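PDB 5OQR: condensin complex subunit 3 from Schizosaccharomyces pombe, which serves as a HEAT-repeat regulatory subunit of condensin, the complex required to convert interphase chromatin into condensed, mitotic-like chromosomes. Local coordinates for residues Ser135-Leu139 with Asp170-Val175; Leu164-Gln168 with Phe192-Arg196; Leu180-Val185 with Arg211-Ile216; Tyr119-Lys123 with Ser146-Glu150. One frame throughout, in Å; residues are numbered along the deposited sequence.

Overall arrangement
All four contacts lie in the N-terminal part of an all-helical HEAT-repeat solenoid, on the same side of the chain's centre. Contact 4 closes HEAT 3 on itself, contact 1 joins HEAT 3 to HEAT 4, and contacts 2 and 3 join HEAT 4 to the helices that follow it. Contacts 2 and 3, with centres about 12 Å apart, share one apolar interior: L164 CD2 lies 3.6 Å from I183 CD1, and I193 CD1 3.6 Å from V212 CG1. Contacts 1 and 3 both use helix 173-182, their centres about 18 Å apart. Contact 4 touches contact 3 through Q149 OE1, 3.3 Å from N182 O. Contact 2 also meets the condensin complex subunit 2 chain.

Contact 1 of 4, residues Ser135-Leu139 with Asp170-Val175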
loop_
_atom_site.group_PDB
_atom_site.type_symbol
_atom_site.label_atom_id
_atom_site.label_comp_id
_atom_site.label_asym_id
_atom_site.label_seq_id
_atom_site.Cartn_x
_atom_site.Cartn_y
_atom_site.Cartn_z
ATOM N N SER A 135 4.676 -18.793 20.547
ATOM C CA SER A 135 3.906 -18.682 19.314
ATOM C C SER A 135 3.490 -20.054 18.794
ATOM O O SER A 135 2.385 -20.212 18.263
ATOM C CB SER A 135 4.719 -17.934 18.259
ATOM O OG SER A 135 5.914 -18.630 17.951
ATOM N N ILE A 136 4.359 -21.056 18.941
ATOM C CA ILE A 136 4.063 -22.383 18.410
ATOM C C ILE A 136 2.830 -22.967 19.084
ATOM O O ILE A 136 2.018 -23.647 18.445
ATOM C CB ILE A 136 5.287 -23.305 18.568
ATOM C CG1 ILE A 136 5.642 -23.481 20.050
ATOM C CG2 ILE A 136 6.464 -22.742 17.780
ATOM C CD1 ILE A 136 6.835 -24.380 20.311
ATOM N N VAL A 137 2.665 -22.711 20.382
ATOM C CA VAL A 137 1.509 -23.235 21.102
ATOM C C VAL A 137 0.228 -22.601 20.576
ATOM O O VAL A 137 -0.770 -23.286 20.331
ATOM C CB VAL A 137 1.673 -23.005 22.615
ATOM C CG1 VAL A 137 0.461 -23.535 23.379
ATOM C CG2 VAL A 137 2.949 -23.662 23.120
ATOM N N ARG A 138 0.237 -21.278 20.404
ATOM C CA ARG A 138 -0.930 -20.587 19.870
ATOM C C ARG A 138 -1.320 -21.144 18.508
ATOM O O ARG A 138 -2.499 -21.406 18.243
ATOM C CB ARG A 138 -0.647 -19.090 19.775
ATOM C CG ARG A 138 -0.625 -18.375 21.112
ATOM C CD ARG A 138 -0.218 -16.925 20.936
ATOM N NE ARG A 138 1.235 -16.771 20.933
ATOM C CZ ARG A 138 1.888 -15.763 20.362
ATOM N NH1 ARG A 138 1.227 -14.809 19.722
ATOM N NH2 ARG A 138 3.212 -15.716 20.420
ATOM N N LEU A 139 -0.335 -21.329 17.628
ATOM C CA LEU A 139 -0.603 -21.855 16.295
ATOM C C LEU A 139 -1.438 -23.127 16.372
ATOM O O LEU A 139 -2.532 -23.206 15.804
ATOM C CB LEU A 139 0.720 -22.115 15.569
ATOM C CG LEU A 139 0.691 -22.164 14.038
ATOM C CD1 LEU A 139 2.107 -22.288 13.503
ATOM C CD2 LEU A 139 -0.175 -23.299 13.508
ATOM N N ASP A 170 -2.508 -10.682 16.743
ATOM C CA ASP A 170 -1.410 -11.579 17.073
ATOM C C ASP A 170 -0.130 -11.103 16.387
ATOM O O ASP A 170 -0.149 -10.824 15.181
ATOM C CB ASP A 170 -1.728 -13.009 16.642
ATOM C CG ASP A 170 -0.671 -13.997 17.092
ATOM O OD1 ASP A 170 0.450 -13.967 16.542
ATOM O OD2 ASP A 170 -0.962 -14.807 17.996
ATOM N N PRO A 171 0.994 -11.003 17.105
ATOM C CA PRO A 171 2.231 -10.517 16.469
ATOM C C PRO A 171 2.902 -11.528 15.557
ATOM O O PRO A 171 3.826 -11.150 14.826
ATOM C CB PRO A 171 3.128 -10.178 17.666
ATOM C CG PRO A 171 2.655 -11.079 18.747
ATOM C CD PRO A 171 1.172 -11.228 18.549
ATOM N N SER A 172 2.486 -12.790 15.577
ATOM C CA SER A 172 3.096 -13.828 14.756
ATOM C C SER A 172 2.269 -14.041 13.495
ATOM O O SER A 172 1.046 -14.200 13.567
ATOM C CB SER A 172 3.217 -15.136 15.537
ATOM O OG SER A 172 3.698 -16.179 14.708
ATOM N N SER A 173 2.942 -14.048 12.344
ATOM C CA SER A 173 2.240 -14.217 11.077
ATOM C C SER A 173 1.698 -15.633 10.928
ATOM O O SER A 173 0.560 -15.823 10.484
ATOM C CB SER A 173 3.171 -13.873 9.914
ATOM O OG SER A 173 4.364 -14.632 9.972
ATOM N N GLU A 174 2.496 -16.639 11.293
ATOM C CA GLU A 174 2.041 -18.020 11.170
ATOM C C GLU A 174 0.782 -18.258 11.992
ATOM O O GLU A 174 -0.102 -19.016 11.578
ATOM C CB GLU A 174 3.148 -18.979 11.606
ATOM C CG GLU A 174 4.356 -18.986 10.688
ATOM C CD GLU A 174 5.402 -19.996 11.115
ATOM O OE1 GLU A 174 5.251 -20.585 12.207
ATOM O OE2 GLU A 174 6.373 -20.203 10.360
ATOM N N VAL A 175 0.684 -17.626 13.160
ATOM C CA VAL A 175 -0.509 -17.779 13.984
ATOM C C VAL A 175 -1.711 -17.165 13.279
ATOM O O VAL A 175 -2.748 -17.815 13.107
ATOM C CB VAL A 175 -0.294 -17.157 15.375
ATOM C CG1 VAL A 175 -1.498 -17.428 16.270
ATOM C CG2 VAL A 175 0.972 -17.705 16.017
#
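D170 does two jobs with one carboxylate, holding its own turn together while reaching across to an arginine of the preceding HEAT repeat. Its OD1 accepts from S172 N at 2.5 Å, an Asx turn that carries the chain from the end of helix 158-169 through P171 to S172, at the N-cap position of helix 173-182. Its OD2 lies 2.8 Å from R138 NH1 in a salt bridge whose hydrogen bond is weak, the N-H...O angle being only 128°. R138 meets the carboxylate with the edge of its guanidinium and also touches the turn, with NH1 3.8 Å from P171 CD. Its NE is hydrogen-bonded to E134 O, just before its helix.

Beside this charged pair the backbones come very close: the CA atoms of L139 and V175 are 4.7 Å apart. V175 fills the space, placing CG2 3.7 Å from S135 O and CG1 4.0 Å from R138 CB, while L139 CB sits 4.4 Å from V175 CG2. L139 CD1 reaches E174 OE1 at 3.8 Å. This is the junction of two consecutive HEAT repeats, where the second helices of HEAT 3 and HEAT 4 begin side by side. V175 packs at the close approach, so a partly buried junction combines tight apolar contact with a salt bridge that relies more on charge than on hydrogen-bond direction.

Contact 2 of 4, residues Leu164-Gln168 with Phe192-Arg196; sequences LFLLQ and FILER
L164-Q168 is one turn within helix 158-169, and F192-R196 begins within helix 190-195. The two run in the same general direction, with CA atoms 6.9 Å apart at L164 and F192 and 8.1 Å apart at Q168 and R196. L164 (m, t) sets CD1 over one face of the F192 ring (chi1 m), and L164 CD2 is 3.8 Å from F192 CD2. L167 (t, p) places CD2 4.2 Å from F192 CB and 4.3 Å from I193 CG2. An extended Q168 (t, t) sets NE2 3.4 Å from F192 CE1. R196 bends back (chi1 m, chi2 -34°, chi3 m) so that its CG lies 3.7 Å from L167 CD1 and L167 O lies over the guanidinium face, 3.6 Å from CZ. Helix 158-169, the first of HEAT 4, here packs against helix 190-195, which opens the next helical pair. Apolar within, the contact is polar at its end: R196 pairs with D199, and E195 with a basic side chain of the condensin complex subunit 2 chain, so the same seam helps to seat the kleisin.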
loop_
_atom_site.group_PDB
_atom_site.type_symbol
_atom_site.label_atom_id
_atom_site.label_comp_id
_atom_site.label_asym_id
_atom_site.label_seq_id
_atom_site.Cartn_x
_atom_site.Cartn_y
_atom_site.Cartn_z
ATOM N N LEU A 164 -11.099 -13.841 15.930
ATOM C CA LEU A 164 -10.994 -12.500 15.364
ATOM C C LEU A 164 -9.921 -11.695 16.081
ATOM O O LEU A 164 -9.191 -10.914 15.460
ATOM C CB LEU A 164 -12.336 -11.776 15.474
ATOM C CG LEU A 164 -13.579 -12.461 14.909
ATOM C CD1 LEU A 164 -14.821 -11.688 15.325
ATOM C CD2 LEU A 164 -13.496 -12.568 13.400
ATOM N N PHE A 165 -9.811 -11.885 17.395
ATOM C CA PHE A 165 -8.922 -11.070 18.212
ATOM C C PHE A 165 -7.458 -11.389 17.931
ATOM O O PHE A 165 -6.625 -10.478 17.850
ATOM C CB PHE A 165 -9.274 -11.288 19.684
ATOM C CG PHE A 165 -8.262 -10.750 20.647
ATOM C CD1 PHE A 165 -7.271 -11.571 21.155
ATOM C CD2 PHE A 165 -8.316 -9.433 21.068
ATOM C CE1 PHE A 165 -6.344 -11.087 22.051
ATOM C CE2 PHE A 165 -7.390 -8.942 21.965
ATOM C CZ PHE A 165 -6.404 -9.771 22.459
ATOM N N LEU A 166 -7.124 -12.671 17.775
ATOM C CA LEU A 166 -5.750 -13.051 17.460
ATOM C C LEU A 166 -5.425 -12.775 15.998
ATOM O O LEU A 166 -4.381 -12.192 15.685
ATOM C CB LEU A 166 -5.529 -14.528 17.785
ATOM C CG LEU A 166 -5.588 -14.897 19.266
ATOM C CD1 LEU A 166 -5.589 -16.399 19.429
ATOM C CD2 LEU A 166 -4.421 -14.280 20.018
ATOM N N LEU A 167 -6.307 -13.202 15.095
ATOM C CA LEU A 167 -6.188 -12.900 13.674
ATOM C C LEU A 167 -5.844 -11.433 13.462
ATOM O O LEU A 167 -5.090 -11.085 12.550
ATOM C CB LEU A 167 -7.498 -13.242 12.961
ATOM C CG LEU A 167 -7.623 -12.827 11.495
ATOM C CD1 LEU A 167 -6.677 -13.642 10.642
ATOM C CD2 LEU A 167 -9.055 -12.981 11.019
ATOM N N GLN A 168 -6.395 -10.574 14.313
ATOM C CA GLN A 168 -6.306 -9.133 14.137
ATOM C C GLN A 168 -5.110 -8.516 14.846
ATOM O O GLN A 168 -4.573 -7.509 14.369
ATOM C CB GLN A 168 -7.602 -8.495 14.642
ATOM C CG GLN A 168 -7.692 -6.989 14.501
ATOM C CD GLN A 168 -9.022 -6.426 14.990
ATOM O OE1 GLN A 168 -9.148 -5.220 15.184
ATOM N NE2 GLN A 168 -10.017 -7.287 15.193
ATOM N N PHE A 192 -12.981 -8.938 8.838
ATOM C CA PHE A 192 -11.654 -9.099 9.417
ATOM C C PHE A 192 -10.731 -9.916 8.524
ATOM O O PHE A 192 -9.524 -9.654 8.491
ATOM C CB PHE A 192 -11.766 -9.744 10.798
ATOM C CG PHE A 192 -12.651 -8.984 11.743
ATOM C CD1 PHE A 192 -12.121 -8.029 12.593
ATOM C CD2 PHE A 192 -14.016 -9.217 11.771
ATOM C CE1 PHE A 192 -12.935 -7.325 13.459
ATOM C CE2 PHE A 192 -14.835 -8.517 12.634
ATOM C CZ PHE A 192 -14.294 -7.570 13.479
ATOM N N ILE A 193 -11.265 -10.898 7.793
ATOM C CA ILE A 193 -10.420 -11.661 6.882
ATOM C C ILE A 193 -10.006 -10.792 5.703
ATOM O O ILE A 193 -8.891 -10.926 5.184
ATOM C CB ILE A 193 -11.126 -12.952 6.419
ATOM C CG1 ILE A 193 -12.256 -12.647 5.429
ATOM C CG2 ILE A 193 -11.659 -13.725 7.625
ATOM C CD1 ILE A 193 -12.920 -13.877 4.851
ATOM N N LEU A 194 -10.881 -9.883 5.270
ATOM C CA LEU A 194 -10.533 -8.978 4.182
ATOM C C LEU A 194 -9.436 -8.011 4.602
ATOM O O LEU A 194 -8.573 -7.654 3.791
ATOM C CB LEU A 194 -11.776 -8.220 3.719
ATOM C CG LEU A 194 -12.588 -8.844 2.579
ATOM C CD1 LEU A 194 -12.569 -10.370 2.607
ATOM C CD2 LEU A 194 -14.020 -8.323 2.623
ATOM N N GLU A 195 -9.447 -7.576 5.862
ATOM C CA GLU A 195 -8.354 -6.748 6.355
ATOM C C GLU A 195 -7.014 -7.446 6.177
ATOM O O GLU A 195 -5.996 -6.784 5.941
ATOM C CB GLU A 195 -8.582 -6.399 7.824
ATOM C CG GLU A 195 -7.553 -5.436 8.394
ATOM C CD GLU A 195 -7.783 -5.135 9.860
ATOM O OE1 GLU A 195 -8.057 -6.084 10.627
ATOM O OE2 GLU A 195 -7.696 -3.950 10.247
ATOM N N ARG A 196 -6.991 -8.777 6.274
ATOM C CA ARG A 196 -5.742 -9.509 6.106
ATOM C C ARG A 196 -5.201 -9.393 4.690
ATOM O O ARG A 196 -4.009 -9.632 4.474
ATOM C CB ARG A 196 -5.931 -10.985 6.460
ATOM C CG ARG A 196 -6.648 -11.256 7.775
ATOM C CD ARG A 196 -6.349 -10.232 8.864
ATOM N NE ARG A 196 -4.925 -9.959 9.025
ATOM C CZ ARG A 196 -4.437 -8.972 9.768
ATOM N NH1 ARG A 196 -5.258 -8.160 10.419
ATOM N NH2 ARG A 196 -3.128 -8.793 9.859
#

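Contact 3 of 4, residues Leu180-Val185 with Arg211-Ile216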
loop_
_atom_site.group_PDB
_atom_site.type_symbol
_atom_site.label_atom_id
_atom_site.label_comp_id
_atom_site.label_asym_id
_atom_site.label_seq_id
_atom_site.Cartn_x
_atom_site.Cartn_y
_atom_site.Cartn_z
ATOM N N LEU A 180 -6.654 -17.520 10.166
ATOM C CA LEU A 180 -7.239 -17.119 8.895
ATOM C C LEU A 180 -7.734 -18.318 8.099
ATOM O O LEU A 180 -8.661 -18.185 7.291
ATOM C CB LEU A 180 -6.203 -16.331 8.093
ATOM C CG LEU A 180 -6.560 -15.833 6.693
ATOM C CD1 LEU A 180 -7.901 -15.120 6.675
ATOM C CD2 LEU A 180 -5.453 -14.914 6.201
ATOM N N LEU A 181 -7.144 -19.491 8.317
ATOM C CA LEU A 181 -7.447 -20.668 7.513
ATOM C C LEU A 181 -8.519 -21.565 8.117
ATOM O O LEU A 181 -8.986 -22.482 7.433
ATOM C CB LEU A 181 -6.174 -21.490 7.293
ATOM C CG LEU A 181 -5.366 -21.157 6.039
ATOM C CD1 LEU A 181 -3.993 -21.799 6.108
ATOM C CD2 LEU A 181 -6.106 -21.621 4.794
ATOM N N ASN A 182 -8.920 -21.335 9.368
ATOM C CA ASN A 182 -9.877 -22.209 10.033
ATOM C C ASN A 182 -11.067 -21.482 10.638
ATOM O O ASN A 182 -11.982 -22.150 11.130
ATOM C CB ASN A 182 -9.179 -23.014 11.141
ATOM C CG ASN A 182 -7.977 -23.781 10.631
ATOM O OD1 ASN A 182 -8.081 -24.950 10.261
ATOM N ND2 ASN A 182 -6.825 -23.121 10.605
ATOM N N ILE A 183 -11.094 -20.149 10.614
ATOM C CA ILE A 183 -12.226 -19.427 11.181
ATOM C C ILE A 183 -13.435 -19.540 10.257
ATOM O O ILE A 183 -13.316 -19.757 9.045
ATOM C CB ILE A 183 -11.854 -17.958 11.440
ATOM C CG1 ILE A 183 -13.013 -17.224 12.115
ATOM C CG2 ILE A 183 -11.473 -17.262 10.137
ATOM C CD1 ILE A 183 -12.592 -15.972 12.845
ATOM N N GLU A 184 -14.622 -19.395 10.844
ATOM C CA GLU A 184 -15.849 -19.461 10.065
ATOM C C GLU A 184 -15.959 -18.244 9.156
ATOM O O GLU A 184 -15.485 -17.151 9.479
ATOM C CB GLU A 184 -17.075 -19.551 10.980
ATOM C CG GLU A 184 -17.675 -18.208 11.409
ATOM C CD GLU A 184 -18.939 -18.370 12.228
ATOM O OE1 GLU A 184 -18.864 -18.280 13.474
ATOM O OE2 GLU A 184 -20.009 -18.599 11.621
ATOM N N VAL A 185 -16.599 -18.442 8.010
ATOM C CA VAL A 185 -16.760 -17.399 7.007
ATOM C C VAL A 185 -18.201 -16.911 7.070
ATOM O O VAL A 185 -19.132 -17.643 6.719
ATOM C CB VAL A 185 -16.402 -17.909 5.605
ATOM C CG1 VAL A 185 -16.665 -16.841 4.559
ATOM C CG2 VAL A 185 -14.946 -18.343 5.560
ATOM N N ARG A 211 -7.302 -19.259 -0.688
ATOM C CA ARG A 211 -8.023 -20.275 0.071
ATOM C C ARG A 211 -9.294 -19.764 0.725
ATOM O O ARG A 211 -10.317 -20.449 0.686
ATOM C CB ARG A 211 -7.111 -20.865 1.159
ATOM C CG ARG A 211 -5.718 -21.255 0.681
ATOM C CD ARG A 211 -5.400 -22.706 0.995
ATOM N NE ARG A 211 -6.105 -23.625 0.106
ATOM C CZ ARG A 211 -5.941 -24.944 0.107
ATOM N NH1 ARG A 211 -6.628 -25.697 -0.743
ATOM N NH2 ARG A 211 -5.092 -25.514 0.953
ATOM N N VAL A 212 -9.264 -18.571 1.319
ATOM C CA VAL A 212 -10.359 -18.152 2.186
ATOM C C VAL A 212 -11.552 -17.668 1.373
ATOM O O VAL A 212 -12.703 -17.974 1.700
ATOM C CB VAL A 212 -9.871 -17.071 3.168
ATOM C CG1 VAL A 212 -10.930 -16.809 4.226
ATOM C CG2 VAL A 212 -8.559 -17.484 3.819
ATOM N N LEU A 213 -11.312 -16.897 0.320
ATOM C CA LEU A 213 -12.405 -16.333 -0.461
ATOM C C LEU A 213 -13.095 -17.414 -1.284
ATOM O O LEU A 213 -14.331 -17.450 -1.331
ATOM C CB LEU A 213 -11.894 -15.205 -1.358
ATOM C CG LEU A 213 -11.768 -13.857 -0.642
ATOM C CD1 LEU A 213 -10.884 -12.903 -1.418
ATOM C CD2 LEU A 213 -13.136 -13.241 -0.424
ATOM N N PRO A 214 -12.353 -18.296 -1.957
ATOM C CA PRO A 214 -13.011 -19.427 -2.631
ATOM C C PRO A 214 -14.035 -20.142 -1.768
ATOM O O PRO A 214 -15.035 -20.645 -2.298
ATOM C CB PRO A 214 -11.837 -20.347 -2.984
ATOM C CG PRO A 214 -10.620 -19.468 -3.001
ATOM C CD PRO A 214 -10.962 -18.132 -2.409
ATOM N N LYS A 215 -13.818 -20.211 -0.452
ATOM C CA LYS A 215 -14.800 -20.839 0.426
ATOM C C LYS A 215 -16.164 -20.178 0.294
ATOM O O LYS A 215 -17.194 -20.845 0.440
ATOM C CB LYS A 215 -14.314 -20.794 1.875
ATOM C CG LYS A 215 -13.470 -21.998 2.271
ATOM C CD LYS A 215 -12.304 -21.622 3.171
ATOM C CE LYS A 215 -12.767 -21.047 4.498
ATOM N NZ LYS A 215 -11.637 -20.885 5.455
ATOM N N ILE A 216 -16.196 -18.877 0.016
ATOM C CA ILE A 216 -17.449 -18.207 -0.308
ATOM C C ILE A 216 -17.860 -18.628 -1.713
ATOM O O ILE A 216 -17.131 -18.396 -2.683
ATOM C CB ILE A 216 -17.304 -16.684 -0.199
ATOM C CG1 ILE A 216 -16.845 -16.293 1.206
ATOM C CG2 ILE A 216 -18.626 -16.002 -0.501
ATOM C CD1 ILE A 216 -16.089 -14.999 1.254
#
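Apolar contact dominates at both ends of this pair. At the helical end, L180 CD1 lies 3.8 Å from V212 CG2, which also approaches L180 O at 3.5 Å, and L181 CD2 rests 3.8 Å from CB of R211. At the loop end V185 points toward its partner, and its CG1 meets I216 CG1 at a tight 3.4 Å. Two rows of CA atoms keep step, L181 with V212 at 6.6 Å and V185 with I216 at 7.4 Å. Here the second helix of HEAT 4 lies alongside the second helix of the next helical pair, the stacking of repeats that builds the HEAT superhelix; I193 of helix 190-195 packs against both L180 and V212. The mixed contacts belong to K215. Its CE lies 3.6 Å from V185 CG2. K215 NZ stands 3.7 Å from L181 O and 4.1 Å from I183 O, longer than hydrogen bonds but consistent with a favourable charge-dipole interaction where helix 173-182 gives way to loop.

Contact 4 of 4, residues Tyr119-Lys123 with Ser146-Glu150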
loop_
_atom_site.group_PDB
_atom_site.type_symbol
_atom_site.label_atom_id
_atom_site.label_comp_id
_atom_site.label_asym_id
_atom_site.label_seq_id
_atom_site.Cartn_x
_atom_site.Cartn_y
_atom_site.Cartn_z
ATOM N N TYR A 119 -16.473 -32.102 25.768
ATOM C CA TYR A 119 -16.567 -30.890 24.961
ATOM C C TYR A 119 -16.265 -29.649 25.797
ATOM O O TYR A 119 -15.434 -28.817 25.412
ATOM C CB TYR A 119 -17.963 -30.801 24.337
ATOM C CG TYR A 119 -18.134 -29.750 23.259
ATOM C CD1 TYR A 119 -18.085 -28.396 23.563
ATOM C CD2 TYR A 119 -18.380 -30.115 21.942
ATOM C CE1 TYR A 119 -18.253 -27.436 22.582
ATOM C CE2 TYR A 119 -18.552 -29.163 20.955
ATOM C CZ TYR A 119 -18.486 -27.826 21.280
ATOM O OH TYR A 119 -18.655 -26.873 20.302
ATOM N N ASN A 120 -16.930 -29.510 26.946
ATOM C CA ASN A 120 -16.771 -28.304 27.755
ATOM C C ASN A 120 -15.348 -28.178 28.281
ATOM O O ASN A 120 -14.719 -27.120 28.166
ATOM C CB ASN A 120 -17.765 -28.310 28.918
ATOM C CG ASN A 120 -19.183 -28.591 28.475
ATOM O OD1 ASN A 120 -19.771 -27.831 27.706
ATOM N ND2 ASN A 120 -19.751 -29.681 28.976
ATOM N N THR A 121 -14.825 -29.252 28.875
ATOM C CA THR A 121 -13.488 -29.202 29.457
ATOM C C THR A 121 -12.454 -28.800 28.413
ATOM O O THR A 121 -11.644 -27.895 28.641
ATOM C CB THR A 121 -13.133 -30.557 30.070
ATOM O OG1 THR A 121 -13.256 -31.583 29.077
ATOM C CG2 THR A 121 -14.052 -30.871 31.242
ATOM N N LEU A 122 -12.472 -29.463 27.256
ATOM C CA LEU A 122 -11.535 -29.120 26.192
ATOM C C LEU A 122 -11.654 -27.653 25.803
ATOM O O LEU A 122 -10.643 -26.974 25.590
ATOM C CB LEU A 122 -11.777 -30.016 24.978
ATOM C CG LEU A 122 -11.051 -31.360 25.008
ATOM C CD1 LEU A 122 -11.701 -32.345 24.055
ATOM C CD2 LEU A 122 -9.586 -31.163 24.656
ATOM N N LYS A 123 -12.883 -27.146 25.707
ATOM C CA LYS A 123 -13.079 -25.757 25.310
ATOM C C LYS A 123 -12.484 -24.805 26.339
ATOM O O LYS A 123 -11.748 -23.876 25.990
ATOM C CB LYS A 123 -14.570 -25.482 25.111
ATOM C CG LYS A 123 -14.889 -24.029 24.796
ATOM C CD LYS A 123 -16.280 -23.854 24.209
ATOM C CE LYS A 123 -16.388 -24.467 22.821
ATOM N NZ LYS A 123 -17.660 -24.100 22.142
ATOM N N SER A 146 -10.464 -24.406 16.895
ATOM C CA SER A 146 -11.342 -24.216 15.746
ATOM C C SER A 146 -12.186 -25.445 15.439
ATOM O O SER A 146 -13.089 -25.360 14.601
ATOM C CB SER A 146 -10.517 -23.844 14.512
ATOM O OG SER A 146 -9.640 -24.893 14.151
ATOM N N ARG A 147 -11.914 -26.581 16.080
ATOM C CA ARG A 147 -12.732 -27.771 15.890
ATOM C C ARG A 147 -13.995 -27.763 16.740
ATOM O O ARG A 147 -14.833 -28.657 16.580
ATOM C CB ARG A 147 -11.904 -29.018 16.207
ATOM C CG ARG A 147 -10.752 -29.244 15.244
ATOM C CD ARG A 147 -11.248 -29.744 13.895
ATOM N NE ARG A 147 -10.238 -29.600 12.850
ATOM C CZ ARG A 147 -10.144 -28.564 12.020
ATOM N NH1 ARG A 147 -11.003 -27.555 12.091
ATOM N NH2 ARG A 147 -9.183 -28.537 11.106
ATOM N N LEU A 148 -14.153 -26.783 17.630
ATOM C CA LEU A 148 -15.341 -26.656 18.467
ATOM C C LEU A 148 -16.075 -25.348 18.192
ATOM O O LEU A 148 -16.706 -24.780 19.085
ATOM C CB LEU A 148 -14.967 -26.754 19.945
ATOM C CG LEU A 148 -14.228 -28.023 20.379
ATOM C CD1 LEU A 148 -13.878 -27.948 21.856
ATOM C CD2 LEU A 148 -15.055 -29.265 20.091
ATOM N N GLN A 149 -16.004 -24.861 16.956
ATOM C CA GLN A 149 -16.655 -23.605 16.610
ATOM C C GLN A 149 -18.170 -23.770 16.617
ATOM O O GLN A 149 -18.706 -24.760 16.111
ATOM C CB GLN A 149 -16.182 -23.123 15.241
ATOM C CG GLN A 149 -14.736 -22.652 15.225
ATOM C CD GLN A 149 -14.319 -22.049 13.894
ATOM O OE1 GLN A 149 -13.546 -21.094 13.853
ATOM N NE2 GLN A 149 -14.825 -22.606 12.800
ATOM N N GLU A 150 -18.855 -22.780 17.185
ATOM C CA GLU A 150 -20.307 -22.810 17.330
ATOM C C GLU A 150 -20.802 -24.191 17.746
ATOM O O GLU A 150 -20.510 -24.660 18.848
ATOM C CB GLU A 150 -20.988 -22.381 16.026
ATOM C CG GLU A 150 -21.044 -20.864 15.821
ATOM C CD GLU A 150 -22.431 -20.352 15.455
ATOM O OE1 GLU A 150 -23.362 -21.173 15.307
ATOM O OE2 GLU A 150 -22.591 -19.120 15.314
#
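Both segments belong to HEAT 3, whose two antiparallel helices form a hairpin; here the chain leaving helix 135-145 comes back beside the start of helix 116-129. S146 begins the departure, its OG hydrogen-bonded to V143 O, and it packs on N182 of the next repeat. R147 also touches N182 and packs on V108 of helix 94-108.

L148 makes the main contact. It points toward the helix and slides its side chain over the face of the Y119 ring: CD2 sits 4.0 Å from the ring centroid, 24° off the normal, a CH-pi contact. CD1 of L148 reaches L122 CB at 4.3 Å, and its CB lies 3.9 Å from K123 CE, so Y119, L122 and K123, spaced i, i+3, i+4 on one helix face, all contact one leucine. Its carbonyl is used as well, K123 NZ donating a weak hydrogen bond to L148 O at 3.3 Å.

Q149 faces away from this helix and packs on L163 of helix 158-169. E150 takes a positive phi of 41° and is the last residue modelled before a gap; its carboxylate forms a long, weak ion pair with R160. E150 O stands 3.2 Å from Y119 OH, which is 3.1 Å from L148 O.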